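Local coordinates for NimC/NimA family protein (Clostridium acetobutylicum, PDB 2IG6) that binds flavin mononucleotide and is probably an oxidoreductase of the NimC/NimA type, related to pyridoxamine 5'-phosphate oxidase, at residues Leu58-Asn63 with Lys70-Asn75. Residues are numbered along the deposited sequence; the frame is centred on the assembly and turned at random.
Sequences LYIVSN and KQMIQN. With FMN (flavin mononucleotide), chain D.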
loop_
_atom_site.group_PDB
_atom_site.type_symbol
_atom_site.label_atom_id
_atom_site.label_comp_id
_atom_site.label_asym_id
_atom_site.label_seq_id
_atom_site.Cartn_x
_atom_site.Cartn_y
_atom_site.Cartn_z
ATOM N N LEU A 58 12.401 14.486 3.376
ATOM C CA LEU A 58 11.928 13.222 3.906
ATOM C C LEU A 58 12.551 12.065 3.133
ATOM O O LEU A 58 12.365 11.940 1.905
ATOM C CB LEU A 58 10.402 13.158 3.812
ATOM C CG LEU A 58 9.773 11.842 4.284
ATOM C CD1 LEU A 58 9.942 11.655 5.785
ATOM C CD2 LEU A 58 8.314 11.756 3.877
ATOM N N TYR A 59 13.271 11.213 3.858
ATOM C CA TYR A 59 13.963 10.066 3.274
ATOM C C TYR A 59 13.338 8.732 3.675
ATOM O O TYR A 59 12.836 8.586 4.793
ATOM C CB TYR A 59 15.424 10.025 3.735
ATOM C CG TYR A 59 16.332 11.005 3.021
ATOM C CD1 TYR A 59 16.368 12.335 3.403
ATOM C CD2 TYR A 59 17.163 10.585 1.973
ATOM C CE1 TYR A 59 17.206 13.238 2.764
ATOM C CE2 TYR A 59 17.984 11.475 1.326
ATOM C CZ TYR A 59 18.002 12.800 1.727
ATOM O OH TYR A 59 18.850 13.694 1.113
ATOM N N ILE A 60 13.397 7.791 2.732
ATOM C CA ILE A 60 13.135 6.374 2.931
ATOM C C ILE A 60 14.410 5.629 2.561
ATOM O O ILE A 60 15.328 6.220 1.990
ATOM C CB ILE A 60 11.937 5.891 2.090
ATOM C CG1 ILE A 60 12.150 6.126 0.582
ATOM C CG2 ILE A 60 10.684 6.611 2.575
ATOM C CD1 ILE A 60 11.117 5.526 -0.336
ATOM N N VAL A 61 14.490 4.353 2.914
ATOM C CA VAL A 61 15.681 3.587 2.628
ATOM C C VAL A 61 15.306 2.339 1.860
ATOM O O VAL A 61 14.177 1.834 1.953
ATOM C CB VAL A 61 16.501 3.237 3.928
ATOM C CG1 VAL A 61 16.732 4.475 4.778
ATOM C CG2 VAL A 61 15.827 2.163 4.745
ATOM N N SER A 62 16.256 1.842 1.088
ATOM C CA SER A 62 16.106 0.569 0.422
ATOM C C SER A 62 17.488 0.004 0.081
ATOM O O SER A 62 18.474 0.325 0.714
ATOM C CB SER A 62 15.201 0.679 -0.831
ATOM O OG SER A 62 14.618 -0.580 -1.139
ATOM N N ASN A 63 17.495 -0.889 -0.888
ATOM C CA ASN A 63 18.638 -1.721 -1.266
ATOM C C ASN A 63 18.654 -1.699 -2.801
ATOM O O ASN A 63 17.628 -1.995 -3.421
ATOM C CB ASN A 63 18.265 -3.092 -0.690
ATOM C CG ASN A 63 19.100 -4.215 -1.148
ATOM O OD1 ASN A 63 19.620 -4.237 -2.244
ATOM N ND2 ASN A 63 19.162 -5.230 -0.308
ATOM N N LYS A 70 14.613 -0.529 -8.165
ATOM C CA LYS A 70 14.726 -0.408 -9.614
ATOM C C LYS A 70 13.457 0.252 -10.181
ATOM O O LYS A 70 13.519 1.068 -11.110
ATOM C CB LYS A 70 14.965 -1.782 -10.238
ATOM C CG LYS A 70 16.321 -2.370 -9.856
ATOM C CD LYS A 70 16.440 -3.871 -10.106
ATOM C CE LYS A 70 17.866 -4.334 -9.785
ATOM N NZ LYS A 70 18.064 -5.805 -9.942
ATOM N N GLN A 71 12.317 -0.085 -9.601
ATOM C CA GLN A 71 11.038 0.527 -10.011
ATOM C C GLN A 71 11.034 2.026 -9.755
ATOM O O GLN A 71 10.530 2.792 -10.574
ATOM C CB GLN A 71 9.865 -0.158 -9.309
ATOM C CG GLN A 71 9.637 -1.579 -9.844
ATOM C CD GLN A 71 8.875 -2.471 -8.910
ATOM O OE1 GLN A 71 8.210 -2.014 -7.978
ATOM N NE2 GLN A 71 8.964 -3.782 -9.157
HETATM N N MSE A 72 11.617 2.451 -8.627
HETATM C CA MSE A 72 11.617 3.885 -8.257
HETATM C C MSE A 72 12.564 4.686 -9.135
HETATM O O MSE A 72 12.350 5.883 -9.356
HETATM C CB MSE A 72 11.976 4.070 -6.793
HETATM C CG MSE A 72 10.844 3.643 -5.852
HETATM SE SE MSE A 72 11.259 4.035 -4.004
HETATM C CE MSE A 72 12.483 2.780 -3.636
ATOM N N ILE A 73 13.614 4.022 -9.623
ATOM C CA ILE A 73 14.544 4.638 -10.587
ATOM C C ILE A 73 13.866 4.770 -11.942
ATOM O O ILE A 73 13.941 5.825 -12.571
ATOM C CB ILE A 73 15.846 3.832 -10.708
ATOM C CG1 ILE A 73 16.568 3.756 -9.356
ATOM C CG2 ILE A 73 16.764 4.428 -11.781
ATOM C CD1 ILE A 73 16.777 5.108 -8.669
ATOM N N GLN A 74 13.170 3.720 -12.371
ATOM C CA GLN A 74 12.531 3.698 -13.676
ATOM C C GLN A 74 11.323 4.649 -13.734
ATOM O O GLN A 74 11.073 5.266 -14.767
ATOM C CB GLN A 74 12.164 2.244 -14.051
ATOM C CG GLN A 74 11.312 2.048 -15.289
ATOM C CD GLN A 74 11.990 2.516 -16.548
ATOM O OE1 GLN A 74 13.226 2.656 -16.601
ATOM N NE2 GLN A 74 11.190 2.744 -17.589
ATOM N N ASN A 75 10.606 4.775 -12.622
ATOM C CA ASN A 75 9.443 5.676 -12.507
ATOM C C ASN A 75 9.434 6.263 -11.112
ATOM O O ASN A 75 9.115 5.561 -10.154
ATOM C CB ASN A 75 8.140 4.934 -12.776
ATOM C CG ASN A 75 6.907 5.843 -12.684
ATOM O OD1 ASN A 75 7.010 7.038 -12.392
ATOM N ND2 ASN A 75 5.737 5.268 -12.959
HETATM N N1 FMN D . 12.375 -2.752 2.645
HETATM C C2 FMN D . 13.061 -1.597 2.314
HETATM O O2 FMN D . 13.734 -1.599 1.294
HETATM N N3 FMN D . 12.955 -0.473 3.106
HETATM C C4 FMN D . 12.228 -0.485 4.277
HETATM O O4 FMN D . 11.994 0.562 4.884
HETATM C C4A FMN D . 11.531 -1.651 4.615
HETATM N N5 FMN D . 10.791 -1.698 5.788
HETATM C C5A FMN D . 10.082 -2.845 6.094
HETATM C C6 FMN D . 9.308 -2.878 7.254
HETATM C C7 FMN D . 8.596 -4.026 7.567
HETATM C C7M FMN D . 7.833 -4.050 8.854
HETATM C C8 FMN D . 8.665 -5.137 6.721
HETATM C C8M FMN D . 7.779 -6.334 6.921
HETATM C C9 FMN D . 9.443 -5.124 5.582
HETATM C C9A FMN D . 10.154 -3.950 5.251
HETATM N N10 FMN D . 10.922 -3.921 4.101
HETATM C C10 FMN D . 11.621 -2.760 3.791
HETATM C "C1'" FMN D . 11.161 -5.115 3.224
HETATM C "C2'" FMN D . 10.293 -5.040 1.961
HETATM O "O2'" FMN D . 8.895 -5.085 2.269
HETATM C "C3'" FMN D . 10.691 -6.199 1.064
HETATM O "O3'" FMN D . 12.104 -6.220 0.848
HETATM C "C4'" FMN D . 9.956 -6.165 -0.275
HETATM O "O4'" FMN D . 10.070 -7.445 -0.848
HETATM C "C5'" FMN D . 10.574 -5.152 -1.239
HETATM O "O5'" FMN D . 9.751 -4.886 -2.370
HETATM P P FMN D . 10.044 -5.658 -3.751
HETATM O O1P FMN D . 9.074 -5.235 -4.789
HETATM O O2P FMN D . 9.919 -7.136 -3.458
HETATM O O3P FMN D . 11.464 -5.375 -4.197
#
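Met72, modelled as selenomethionine, reaches from helix 67-74 to strand 57-63 and lays its selenium against the end of Ile60, SE standing 4.0 Å from Ile60 CD1. A single long side chain thus bridges helix and sheet. Met72 sets out with CG anti to its own carbonyl carbon and runs extended as far as SE, where a bend at chi3 (-74°) swings CE toward Ser62. The selenium therefore meets the isoleucine, while the terminal methyl comes within 4.4 Å of Ser62 CB, a looser touch. Ile60 approaches at an oblique angle: its CG1 branch sits between the backbone N and the carbonyl carbon (chi1 59°), and the extended second torsion carries CD1 to the selenium. Contact between the two segments is apolar and small, burying 99 Å² in all, yet each of the three touching residues is buried. Leu35, Thr37 and Leu129 also pack on Met72, and Phe48 touches both Ile60 and Ser62, so the junction belongs to a wider core.

Two consecutive residues of the same strand bind the flavin, one through its backbone carbonyl and one through its side chain. Val61 points away from the helix, and its carbonyl O accepts a nearly straight bond from FMN N3, 2.9 Å long with an angle of 168° at the hydrogen. Ser62 OG donates a hydrogen bond to FMN O2 at 2.8 Å, while its CB adjoins the methionine methyl. The pyrimidine edge of the isoalloxazine is thereby gripped at two neighbouring positions. Lys66 and Cys68, on the connection and the first turn of the helix, also bind FMN. Strand, short link and helix together form one wall of the FMN site in this antiparallel, flavin-binding split-barrel fold of the pyridoxamine 5'-phosphate oxidase family.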